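Local atomic coordinates of putative HAD family hydrolase (Streptomyces avermitilis, PDB entry 3MMZ), a protein that probably hydrolyses phosphate esters, being the KdsC-type HAD domain of a longer enzyme thought to couple N-acylneuraminate to CTP. Residues D18-G21 with T22-D26; G47-A50 with L51-G55; L91-W94 with C95-G99; N113-P116 with C117-L120; T143-G146 with G147-A150. All coordinates share one frame; numbering follows the deposited sequence. Where two conformers were deposited one is given.

Contact 1: D18-G21 with T22-D26; sequences DFDG and TQTDD. With CA (calcium ion), chain M.
The ring of Phe-19 meets Thr-24 over one face, where methyl CG2 forms a CH-pi contact 4.2 Å from the ring centroid, set toward the rim. At the ring edge, near its plane, lie Asp-20 OD2 and Gln-23 NE2; the amide plane of Gln-23 stands 83° from that of the ring. This amide is fixed by a nearly straight bond of 3.1 Å from Gln-23 NE2 to Asp-18 O (176° at the hydrogen), although the donor sits well above the carbonyl plane.

The loop doubles back on Phe-19 O, which accepts from both Thr-22 N and Gln-23 N, the latter at 2.8 Å. Thr-24 pins the next turn: OG1 accepts from Gly-21 N at 2.8 Å and from Asp-26 N at 3.0 Å, the second bond closing an ST turn, while giving its own hydrogen to a water that bridges to Asp-20 OD1. An alanine in place of Thr-24 would lose this junction and the methyl over Phe-19, and would probably leave Gly-21 N without its mate and the ring freer to shift.

With CG of Asp-18 opposite its backbone N (chi1 173°), OD2 reaches the calcium ion at 2.4 Å and takes the Thr-22 OG1 hydrogen on its anti lone pair at 2.8 Å. Asp-20 O, Asn-110 and three waters complete the coordination; one of these waters donates to Asp-26 OD1, a second-shell link. Asp-18, Asp-20 and Thr-22 are consistent with the DxDx(T/V) motif of HAD phosphatases at the end of strand 14-17.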
loop_
_atom_site.group_PDB
_atom_site.type_symbol
_atom_site.label_atom_id
_atom_site.label_comp_id
_atom_site.label_asym_id
_atom_site.label_seq_id
_atom_site.Cartn_x
_atom_site.Cartn_y
_atom_site.Cartn_z
ATOM N N ASP D 18 23.393 -7.838 -12.224
ATOM C CA ASP D 18 23.350 -8.703 -11.062
ATOM C C ASP D 18 22.073 -9.567 -11.143
ATOM O O ASP D 18 21.156 -9.239 -11.896
ATOM C CB ASP D 18 23.378 -7.853 -9.792
ATOM C CG ASP D 18 23.161 -8.671 -8.540
ATOM O OD1 ASP D 18 23.906 -9.649 -8.314
ATOM O OD2 ASP D 18 22.228 -8.346 -7.789
ATOM N N PHE D 19 22.017 -10.673 -10.400
ATOM C CA PHE D 19 20.850 -11.562 -10.470
ATOM C C PHE D 19 19.934 -11.491 -9.249
ATOM O O PHE D 19 18.910 -10.810 -9.302
ATOM C CB PHE D 19 21.253 -13.007 -10.774
ATOM C CG PHE D 19 20.079 -13.937 -10.961
ATOM C CD1 PHE D 19 19.289 -13.865 -12.111
ATOM C CD2 PHE D 19 19.773 -14.884 -9.996
ATOM C CE1 PHE D 19 18.211 -14.730 -12.293
ATOM C CE2 PHE D 19 18.700 -15.756 -10.165
ATOM C CZ PHE D 19 17.913 -15.674 -11.314
ATOM N N ASP D 20 20.289 -12.162 -8.151
ATOM C CA ASP D 20 19.428 -12.131 -6.956
ATOM C C ASP D 20 19.263 -10.708 -6.429
ATOM O O ASP D 20 20.245 -10.010 -6.200
ATOM C CB ASP D 20 19.965 -13.040 -5.843
ATOM C CG ASP D 20 19.942 -14.512 -6.227
ATOM O OD1 ASP D 20 18.903 -15.179 -6.017
ATOM O OD2 ASP D 20 20.973 -15.005 -6.730
ATOM N N GLY D 21 18.013 -10.280 -6.264
ATOM C CA GLY D 21 17.735 -8.976 -5.680
ATOM C C GLY D 21 17.627 -7.885 -6.730
ATOM O O GLY D 21 17.153 -6.781 -6.436
ATOM N N THR D 22 18.036 -8.224 -7.954
ATOM C CA THR D 22 18.061 -7.279 -9.074
ATOM C C THR D 22 17.073 -7.720 -10.151
ATOM O O THR D 22 16.211 -6.938 -10.560
ATOM C CB THR D 22 19.507 -7.109 -9.630
ATOM O OG1 THR D 22 20.309 -6.462 -8.632
ATOM C CG2 THR D 22 19.532 -6.269 -10.923
ATOM N N GLN D 23 17.203 -8.973 -10.589
ATOM C CA GLN D 23 16.200 -9.620 -11.449
ATOM C C GLN D 23 15.203 -10.428 -10.613
ATOM O O GLN D 23 14.267 -11.017 -11.153
ATOM C CB GLN D 23 16.895 -10.545 -12.451
ATOM C CG GLN D 23 17.826 -9.818 -13.383
ATOM C CD GLN D 23 18.551 -10.754 -14.337
ATOM O OE1 GLN D 23 17.937 -11.379 -15.203
ATOM N NE2 GLN D 23 19.860 -10.871 -14.162
ATOM N N THR D 24 15.437 -10.483 -9.299
ATOM C CA THR D 24 14.523 -11.166 -8.368
ATOM C C THR D 24 14.277 -10.262 -7.169
ATOM O O THR D 24 14.983 -9.276 -6.980
ATOM C CB THR D 24 15.103 -12.498 -7.818
ATOM O OG1 THR D 24 16.048 -12.218 -6.776
ATOM C CG2 THR D 24 15.761 -13.350 -8.916
ATOM N N ASP D 25 13.292 -10.624 -6.349
ATOM C CA ASP D 25 12.999 -9.893 -5.111
ATOM C C ASP D 25 13.902 -10.313 -3.930
ATOM O O ASP D 25 13.589 -10.009 -2.767
ATOM C CB ASP D 25 11.510 -10.050 -4.747
ATOM C CG ASP D 25 11.118 -11.503 -4.439
ATOM O OD1 ASP D 25 11.978 -12.401 -4.462
ATOM O OD2 ASP D 25 9.929 -11.760 -4.178
ATOM N N ASP D 26 15.010 -11.003 -4.241
ATOM C CA ASP D 26 15.995 -11.461 -3.244
ATOM C C ASP D 26 15.466 -12.581 -2.336
ATOM O O ASP D 26 16.090 -12.923 -1.336
ATOM C CB ASP D 26 16.521 -10.288 -2.393
ATOM C CG ASP D 26 18.034 -10.252 -2.291
ATOM O OD1 ASP D 26 18.734 -10.999 -3.000
ATOM O OD2 ASP D 26 18.538 -9.444 -1.486
HETATM CA CA CA M . 22.284 -9.195 -5.500
HETATM O O HOH W 1 23.286 -11.364 -5.680
HETATM O O HOH W 2 16.520 -14.253 -5.254
HETATM O O HOH W 3 21.279 -9.760 -3.460
HETATM O O HOH W 4 24.353 -8.154 -5.127
#

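Contact 2: G47-A50 with L51-G55; sequences GIAA and LRKSG
From Gly-47 O to Leu-51 N (2.9 Å) and onward through Arg-52, Lys-53 and Ser-54, four successive i to i+4 bonds wind the last turns of helix 42-53, the final one, from Ser-54 N to Ala-50 O, more bent at 136°. Gly-55 then turns to positive phi and its N returns to Arg-52 O, ending the helix in a Schellman motif. Ser-54 adds a side-chain bond to this end: OG, held between the backbone N and the carbonyl carbon (chi1 82°), donates to Leu-51 O at 2.6 Å.

The ends of Arg-52 and Lys-53 both come back toward Ala-49. The chain of Arg-52 runs out straight and then bends at chi3 (46°), bringing NH2 back to within 3.6 Å of Ala-49 CB, with Ala-49 O lying beyond one face of the guanidinium near its rim. Lys-53 approaches the same methyl by another path: CG rests 3.3 Å from Ala-49 O, the chain stays extended, and the last bond turns NZ inward to 4.1 Å from Ala-49 CB. The two cationic ends thereby come close, Arg-52 NH2 to Lys-53 NZ 3.7 Å. On another side of the helix, Leu-51 lays CG against Gly-47 O and carries its methyls into an apolar layer with Met-58, Ile-158 and Leu-159.

The chemistry is thus amphipathic: an aliphatic flank is buried, while the positive groups gather on the outer surface, where solvent would probably temper their mutual repulsion.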
loop_
_atom_site.group_PDB
_atom_site.type_symbol
_atom_site.label_atom_id
_atom_site.label_comp_id
_atom_site.label_asym_id
_atom_site.label_seq_id
_atom_site.Cartn_x
_atom_site.Cartn_y
_atom_site.Cartn_z
ATOM N N GLY D 47 12.346 -6.571 -21.790
ATOM C CA GLY D 47 13.310 -5.468 -21.755
ATOM C C GLY D 47 14.706 -5.922 -22.158
ATOM O O GLY D 47 15.368 -5.282 -22.964
ATOM N N ILE D 48 15.157 -7.020 -21.567
ATOM C CA ILE D 48 16.468 -7.595 -21.876
ATOM C C ILE D 48 16.571 -7.978 -23.360
ATOM O O ILE D 48 17.573 -7.675 -24.020
ATOM C CB ILE D 48 16.757 -8.795 -20.939
ATOM C CG1 ILE D 48 16.979 -8.283 -19.507
ATOM C CG2 ILE D 48 17.947 -9.624 -21.436
ATOM C CD1 ILE D 48 16.836 -9.340 -18.388
ATOM N N ALA D 49 15.538 -8.632 -23.888
ATOM C CA ALA D 49 15.540 -9.010 -25.302
ATOM C C ALA D 49 15.580 -7.781 -26.207
ATOM O O ALA D 49 16.269 -7.784 -27.240
ATOM C CB ALA D 49 14.343 -9.905 -25.639
ATOM N N ALA D 50 14.857 -6.729 -25.815
ATOM C CA ALA D 50 14.850 -5.476 -26.570
ATOM C C ALA D 50 16.223 -4.804 -26.561
ATOM O O ALA D 50 16.678 -4.327 -27.600
ATOM C CB ALA D 50 13.778 -4.524 -26.040
ATOM N N LEU D 51 16.880 -4.783 -25.396
ATOM C CA LEU D 51 18.239 -4.243 -25.287
ATOM C C LEU D 51 19.234 -5.047 -26.145
ATOM O O LEU D 51 20.040 -4.474 -26.883
ATOM C CB LEU D 51 18.688 -4.172 -23.811
ATOM C CG LEU D 51 17.910 -3.190 -22.926
ATOM C CD1 LEU D 51 18.165 -3.444 -21.442
ATOM C CD2 LEU D 51 18.250 -1.740 -23.293
ATOM N N ARG D 52 19.140 -6.372 -26.066
ATOM C CA ARG D 52 19.983 -7.261 -26.863
ATOM C C ARG D 52 19.782 -7.037 -28.364
ATOM O O ARG D 52 20.754 -6.937 -29.111
ATOM C CB ARG D 52 19.724 -8.723 -26.482
ATOM C CG ARG D 52 20.508 -9.733 -27.323
ATOM C CD ARG D 52 20.248 -11.168 -26.887
ATOM N NE ARG D 52 18.826 -11.452 -26.684
ATOM C CZ ARG D 52 17.973 -11.819 -27.640
ATOM N NH1 ARG D 52 18.377 -11.957 -28.902
ATOM N NH2 ARG D 52 16.699 -12.050 -27.333
ATOM N N LYS D 53 18.524 -6.941 -28.797
ATOM C CA LYS D 53 18.199 -6.682 -30.205
ATOM C C LYS D 53 18.739 -5.343 -30.701
ATOM O O LYS D 53 19.021 -5.192 -31.892
ATOM C CB LYS D 53 16.695 -6.760 -30.447
ATOM C CG LYS D 53 16.155 -8.177 -30.517
ATOM C CD LYS D 53 14.635 -8.176 -30.498
ATOM C CE LYS D 53 14.056 -9.560 -30.783
ATOM N NZ LYS D 53 14.315 -10.506 -29.660
ATOM N N SER D 54 18.887 -4.387 -29.786
ATOM C CA SER D 54 19.435 -3.074 -30.111
ATOM C C SER D 54 20.965 -3.095 -30.299
ATOM O O SER D 54 21.567 -2.073 -30.646
ATOM C CB SER D 54 19.018 -2.038 -29.057
ATOM O OG SER D 54 19.842 -2.090 -27.903
ATOM N N GLY D 55 21.591 -4.246 -30.067
ATOM C CA GLY D 55 23.033 -4.395 -30.298
ATOM C C GLY D 55 23.908 -4.149 -29.080
ATOM O O GLY D 55 25.135 -4.097 -29.191
#

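Contact 3: L91-W94 with C95-G99; sequences LKQW and CEEQG
Cys-95 meets Leu-91 one turn back: its N donates to Leu-91 O at 3.0 Å in a nearly straight bond, and SG, lying beside its own backbone N, packs 3.9 Å from Leu-91 CD1. The same sulfur stands at the edge of the Trp-94 six-membered ring, a sulfur-aromatic contact in which SG is 4.2 Å from CE3.

Glu-96 follows on the outer surface. Its extended chain passes CG close to Lys-92 O and places OE2 3.6 Å from Lys-92 NZ, a long i to i+4 salt bridge; the lysine chain is extended up to its last torsion, where it bends. The Glu-97 side chain slants across that of Gln-93, the carboxylate and amide planes 16° apart, and OE2 touches Gln-93 CG at 3.4 Å, but the angle toward NE2 is too poor for a hydrogen bond.

Gln-98 packs on the indole. With CG opposite the carbonyl carbon (chi1 -64°), CG lies over one face of Trp-94, 3.7 Å from the centroid of the six-membered ring, as a CH-pi contact; the bend at chi2 then lays the amide nearly parallel to the indole (15°). Gln-98 N still reaches Trp-94 O at 2.9 Å, so backbone and side chain grip the same residue. Gly-99, with positive phi, sends its N back to Glu-96 O and closes helix 87-98 in a Schellman motif.

Inward, the helix lies on the parallel sheet, with Trp-94 against Leu-59 and Val-16, Leu-91 against Leu-61 and Tyr-107, and Cys-95 against Val-105, while helix 115-120 flanks it.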
loop_
_atom_site.group_PDB
_atom_site.type_symbol
_atom_site.label_atom_id
_atom_site.label_comp_id
_atom_site.label_asym_id
_atom_site.label_seq_id
_atom_site.Cartn_x
_atom_site.Cartn_y
_atom_site.Cartn_z
ATOM N N LEU D 91 34.516 -8.396 -13.843
ATOM C CA LEU D 91 33.913 -7.369 -14.680
ATOM C C LEU D 91 34.952 -6.500 -15.388
ATOM O O LEU D 91 34.812 -6.219 -16.585
ATOM C CB LEU D 91 32.956 -6.501 -13.848
ATOM C CG LEU D 91 32.238 -5.306 -14.484
ATOM C CD1 LEU D 91 31.542 -5.673 -15.787
ATOM C CD2 LEU D 91 31.230 -4.743 -13.476
ATOM N N LYS D 92 35.984 -6.075 -14.663
ATOM C CA LYS D 92 37.046 -5.260 -15.260
ATOM C C LYS D 92 37.717 -6.003 -16.419
ATOM O O LYS D 92 37.913 -5.434 -17.491
ATOM C CB LYS D 92 38.081 -4.838 -14.213
ATOM C CG LYS D 92 39.123 -3.853 -14.725
ATOM C CD LYS D 92 39.859 -3.189 -13.574
ATOM C CE LYS D 92 40.987 -2.290 -14.057
ATOM N NZ LYS D 92 42.175 -3.079 -14.465
ATOM N N GLN D 93 38.043 -7.273 -16.192
ATOM C CA GLN D 93 38.651 -8.140 -17.203
ATOM C C GLN D 93 37.723 -8.353 -18.411
ATOM O O GLN D 93 38.161 -8.279 -19.562
ATOM C CB GLN D 93 39.038 -9.486 -16.570
ATOM C CG GLN D 93 39.878 -10.402 -17.472
ATOM C CD GLN D 93 39.921 -11.849 -16.985
ATOM O OE1 GLN D 93 40.946 -12.319 -16.480
ATOM N NE2 GLN D 93 38.807 -12.554 -17.129
ATOM N N TRP D 94 36.444 -8.607 -18.147
ATOM C CA TRP D 94 35.460 -8.807 -19.213
ATOM C C TRP D 94 35.357 -7.572 -20.114
ATOM O O TRP D 94 35.399 -7.695 -21.345
ATOM C CB TRP D 94 34.100 -9.173 -18.611
ATOM C CG TRP D 94 33.033 -9.453 -19.619
ATOM C CD1 TRP D 94 32.781 -10.644 -20.236
ATOM C CD2 TRP D 94 32.062 -8.528 -20.119
ATOM N NE1 TRP D 94 31.717 -10.517 -21.095
ATOM C CE2 TRP D 94 31.256 -9.228 -21.044
ATOM C CE3 TRP D 94 31.795 -7.172 -19.880
ATOM C CZ2 TRP D 94 30.196 -8.623 -21.726
ATOM C CZ3 TRP D 94 30.733 -6.567 -20.561
ATOM C CH2 TRP D 94 29.949 -7.296 -21.472
ATOM N N CYS D 95 35.253 -6.388 -19.503
ATOM C CA CYS D 95 35.245 -5.125 -20.245
ATOM C C CYS D 95 36.451 -5.008 -21.172
ATOM O O CYS D 95 36.311 -4.660 -22.342
ATOM C CB CYS D 95 35.250 -3.939 -19.297
ATOM S SG CYS D 95 33.693 -3.747 -18.409
ATOM N N GLU D 96 37.627 -5.285 -20.619
ATOM C CA GLU D 96 38.887 -5.230 -21.369
ATOM C C GLU D 96 38.839 -6.161 -22.585
ATOM O O GLU D 96 39.226 -5.783 -23.699
ATOM C CB GLU D 96 40.058 -5.635 -20.471
ATOM C CG GLU D 96 40.409 -4.659 -19.352
ATOM C CD GLU D 96 41.659 -5.086 -18.581
ATOM O OE1 GLU D 96 42.711 -5.326 -19.225
ATOM O OE2 GLU D 96 41.601 -5.171 -17.336
ATOM N N GLU D 97 38.345 -7.373 -22.354
ATOM C CA GLU D 97 38.313 -8.425 -23.359
ATOM C C GLU D 97 37.304 -8.163 -24.462
ATOM O O GLU D 97 37.488 -8.614 -25.594
ATOM C CB GLU D 97 37.979 -9.746 -22.695
ATOM C CG GLU D 97 39.057 -10.231 -21.771
ATOM C CD GLU D 97 38.662 -11.483 -21.046
ATOM O OE1 GLU D 97 37.470 -11.853 -21.076
ATOM O OE2 GLU D 97 39.558 -12.101 -20.449
ATOM N N GLN D 98 36.233 -7.450 -24.123
ATOM C CA GLN D 98 35.205 -7.115 -25.098
ATOM C C GLN D 98 35.559 -5.856 -25.888
ATOM O O GLN D 98 34.876 -5.516 -26.856
ATOM C CB GLN D 98 33.854 -6.928 -24.397
ATOM C CG GLN D 98 33.298 -8.183 -23.723
ATOM C CD GLN D 98 32.965 -9.291 -24.701
ATOM O OE1 GLN D 98 32.234 -9.086 -25.671
ATOM N NE2 GLN D 98 33.496 -10.479 -24.444
ATOM N N GLY D 99 36.611 -5.162 -25.457
ATOM C CA GLY D 99 36.995 -3.879 -26.039
ATOM C C GLY D 99 36.002 -2.784 -25.695
ATOM O O GLY D 99 35.788 -1.860 -26.477
#

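Contact 4: N113-P116 with C117-L120; sequences NDLP and CFAL
Leu-115 and Phe-118 touch loosely through methyl CD2 of the leucine and ring atom CD2, 4.3 Å apart and neither squarely over the face nor at the edge. Chi2 of 26° turns the ring well off its usual perpendicular setting, and chi1 is shifted to -89°; CD1 lies 3.5 Å from Asp-114 O. That oxygen also takes the Phe-118 N-H at 2.9 Å, nearly along the C=O axis. Ala-119 N bonds to Leu-115 O and Leu-120 N, in a longer and more bent bond, to Pro-116 O.

Cys-117 swings SG to the side away from its carbonyl carbon, with CB 3.5 Å from Asp-114 O, and its N donates to a water at 3.1 Å in this first turn. Pro-116, lacking an N-H, suits the helix start. The Asp-114 carboxylate is held by partners outside the helix: OD1 meets Tyr-107 and a salt bridge from Lys-87, and OD2 takes the backbone N-H groups of Asn-110 and Asp-111.

Helix 115-120 connects strands 105-109 and 123-126 as a beta-alpha-beta crossover, Phe-118 packing against Val-134 and Ala-137 of helix 132-137 and Leu-3 of a neighbouring subunit, and Pro-116 facing Asp-88 of helix 87-98.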
loop_
_atom_site.group_PDB
_atom_site.type_symbol
_atom_site.label_atom_id
_atom_site.label_comp_id
_atom_site.label_asym_id
_atom_site.label_seq_id
_atom_site.Cartn_x
_atom_site.Cartn_y
_atom_site.Cartn_z
ATOM N N ASN D 113 27.734 -5.817 -1.858
ATOM C CA ASN D 113 28.728 -6.511 -2.675
ATOM C C ASN D 113 28.760 -6.032 -4.131
ATOM O O ASN D 113 29.623 -6.457 -4.891
ATOM C CB ASN D 113 28.665 -8.048 -2.542
ATOM C CG ASN D 113 27.400 -8.654 -3.134
ATOM O OD1 ASN D 113 26.708 -8.045 -3.945
ATOM N ND2 ASN D 113 27.108 -9.885 -2.734
ATOM N N ASP D 114 27.842 -5.134 -4.504
ATOM C CA ASP D 114 27.862 -4.514 -5.837
ATOM C C ASP D 114 28.655 -3.206 -5.886
ATOM O O ASP D 114 28.931 -2.675 -6.976
ATOM C CB ASP D 114 26.434 -4.257 -6.339
ATOM C CG ASP D 114 25.677 -5.534 -6.600
ATOM O OD1 ASP D 114 26.207 -6.381 -7.342
ATOM O OD2 ASP D 114 24.565 -5.698 -6.050
ATOM N N LEU D 115 29.009 -2.677 -4.720
ATOM C CA LEU D 115 29.648 -1.361 -4.666
ATOM C C LEU D 115 30.979 -1.297 -5.424
ATOM O O LEU D 115 31.235 -0.312 -6.102
ATOM C CB LEU D 115 29.789 -0.846 -3.223
ATOM C CG LEU D 115 28.444 -0.544 -2.531
ATOM C CD1 LEU D 115 28.693 -0.294 -1.041
ATOM C CD2 LEU D 115 27.747 0.644 -3.186
ATOM N N PRO D 116 31.818 -2.349 -5.331
ATOM C CA PRO D 116 33.043 -2.313 -6.148
ATOM C C PRO D 116 32.779 -2.322 -7.671
ATOM O O PRO D 116 33.542 -1.709 -8.426
ATOM C CB PRO D 116 33.814 -3.569 -5.696
ATOM C CG PRO D 116 33.319 -3.832 -4.308
ATOM C CD PRO D 116 31.841 -3.457 -4.359
ATOM N N CYS D 117 31.721 -2.996 -8.122
ATOM C CA CYS D 117 31.340 -2.928 -9.541
ATOM C C CYS D 117 30.850 -1.530 -9.906
ATOM O O CYS D 117 31.199 -1.011 -10.965
ATOM C CB CYS D 117 30.260 -3.956 -9.893
ATOM S SG CYS D 117 30.877 -5.642 -9.897
ATOM N N PHE D 118 30.054 -0.937 -9.013
ATOM C CA PHE D 118 29.546 0.429 -9.168
ATOM C C PHE D 118 30.715 1.395 -9.410
ATOM O O PHE D 118 30.654 2.215 -10.318
ATOM C CB PHE D 118 28.761 0.863 -7.911
ATOM C CG PHE D 118 27.285 0.535 -7.936
ATOM C CD1 PHE D 118 26.782 -0.525 -8.685
ATOM C CD2 PHE D 118 26.391 1.302 -7.177
ATOM C CE1 PHE D 118 25.403 -0.804 -8.698
ATOM C CE2 PHE D 118 25.027 1.031 -7.171
ATOM C CZ PHE D 118 24.525 -0.018 -7.939
ATOM N N ALA D 119 31.773 1.275 -8.605
ATOM C CA ALA D 119 32.965 2.138 -8.722
ATOM C C ALA D 119 33.706 1.969 -10.053
ATOM O O ALA D 119 34.324 2.916 -10.549
ATOM C CB ALA D 119 33.932 1.911 -7.547
ATOM N N LEU D 120 33.653 0.760 -10.604
ATOM C CA LEU D 120 34.312 0.425 -11.868
ATOM C C LEU D 120 33.649 1.064 -13.099
ATOM O O LEU D 120 34.339 1.448 -14.043
ATOM C CB LEU D 120 34.320 -1.097 -12.051
ATOM C CG LEU D 120 35.471 -1.936 -12.623
ATOM C CD1 LEU D 120 36.258 -1.271 -13.761
ATOM C CD2 LEU D 120 36.412 -2.328 -11.499
HETATM O O HOH W 5 31.079 -5.711 -6.666
#

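Contact 5: T143-G146 with G147-A150; sequences TVPG and GDGA
Val-144 reaches across the loop toward Asp-148 and Gly-149. Its CB lies 4.2 Å from Gly-149 O, at the margin of contact; CG1, set opposite the backbone N (chi1 174°), goes deeper and comes to 3.2 Å from Asp-148 O, 3.6 Å from Gly-149 C and 3.7 Å from Asp-148 CB. The methyl is therefore held tightly against the returning chain. From the same residue, Val-144 O rests 3.4 Å from Ala-150 CB.

Beside it the Pro-145 ring passes obliquely along the side chain of Asp-148; that residue was deposited in two conformers, and the approach of its carboxylate to the ring is doubtful. Asp-148 N donates to Pro-145 O at 3.1 Å, the donor standing above the carbonyl plane. An alanine in place of Pro-145 lacks the ring carbons CG and CD and would probably open a gap beside Asp-148 CB and let the backbone at the start of the turn move more freely.

Gly-146 N is hydrogen-bonded to Ser-129 OG. The hydrogen bond from Asp-148 to Pro-145 closes a type II beta turn with Gly-147, of positive phi, in its third position, and Gly-149 follows as the N-cap of helix 150-159.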
loop_
_atom_site.group_PDB
_atom_site.type_symbol
_atom_site.label_atom_id
_atom_site.label_comp_id
_atom_site.label_asym_id
_atom_site.label_seq_id
_atom_site.Cartn_x
_atom_site.Cartn_y
_atom_site.Cartn_z
ATOM N N THR D 143 12.443 3.132 -10.143
ATOM C CA THR D 143 11.288 3.281 -9.259
ATOM C C THR D 143 10.718 1.911 -8.892
ATOM O O THR D 143 10.137 1.730 -7.822
ATOM C CB THR D 143 10.178 4.130 -9.924
ATOM O OG1 THR D 143 9.745 3.486 -11.126
ATOM C CG2 THR D 143 10.684 5.494 -10.269
ATOM N N VAL D 144 10.895 0.943 -9.789
ATOM C CA VAL D 144 10.344 -0.403 -9.629
ATOM C C VAL D 144 11.369 -1.281 -8.907
ATOM O O VAL D 144 12.539 -1.262 -9.277
ATOM C CB VAL D 144 10.029 -1.005 -11.045
ATOM C CG1 VAL D 144 9.590 -2.442 -10.962
ATOM C CG2 VAL D 144 8.950 -0.162 -11.747
ATOM N N PRO D 145 10.944 -2.053 -7.879
ATOM C CA PRO D 145 11.922 -2.897 -7.169
ATOM C C PRO D 145 12.394 -4.152 -7.925
ATOM O O PRO D 145 11.806 -4.536 -8.924
ATOM C CB PRO D 145 11.178 -3.298 -5.891
ATOM C CG PRO D 145 9.726 -3.246 -6.254
ATOM C CD PRO D 145 9.583 -2.170 -7.312
ATOM N N GLY D 146 13.447 -4.798 -7.421
ATOM C CA GLY D 146 13.947 -6.044 -8.014
ATOM C C GLY D 146 12.882 -7.137 -8.028
ATOM O O GLY D 146 12.166 -7.338 -7.036
ATOM N N GLY D 147 12.773 -7.831 -9.161
ATOM C CA GLY D 147 11.778 -8.889 -9.336
ATOM C C GLY D 147 10.421 -8.387 -9.791
ATOM O O GLY D 147 9.528 -9.192 -10.104
ATOM N N ASP D 148 10.266 -7.063 -9.827
ATOM C CA ASP D 148 8.995 -6.426 -10.171
ATOM C C ASP D 148 9.056 -5.737 -11.548
ATOM O O ASP D 148 8.094 -5.082 -11.964
ATOM C CB ASP D 148 8.614 -5.431 -9.059
ATOM C CG ASP D 148 7.162 -4.979 -9.123
ATOM O OD1 ASP D 148 6.305 -5.737 -9.622
ATOM O OD2 ASP D 148 6.876 -3.856 -8.652
ATOM N N GLY D 149 10.182 -5.887 -12.254
ATOM C CA GLY D 149 10.368 -5.277 -13.582
ATOM C C GLY D 149 11.311 -4.086 -13.630
ATOM O O GLY D 149 11.146 -3.183 -14.451
ATOM N N ALA D 150 12.317 -4.097 -12.760
ATOM C CA ALA D 150 13.315 -3.023 -12.712
ATOM C C ALA D 150 14.131 -2.956 -14.007
ATOM O O ALA D 150 14.479 -1.871 -14.458
ATOM C CB ALA D 150 14.240 -3.209 -11.510
#

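Overall arrangement
Along the chain the five contacts come in series, each a local piece of one HAD domain built round a parallel sheet. Contact 1 follows strand 14-17, near the middle of the sheet, and holds one of the calcium ions; contact 4, its centre about 16 Å away, lies after strand 105-109 and brings Asp-114 up to Asp-18. Contact 5 packs on contact 1, Asp-25 on Gly-146, the contact centres about 9 Å apart. Contacts 2 and 3 end helices on opposite faces of the sheet, their centres about 20 Å apart; contact 2 touches contact 1 through Ile-48 and Gln-23, and contact 3 packs beside contact 4. The loop of contact 1 and the start of helix 115-120 meet at the metal, while the C-terminal helix ends lie farther out.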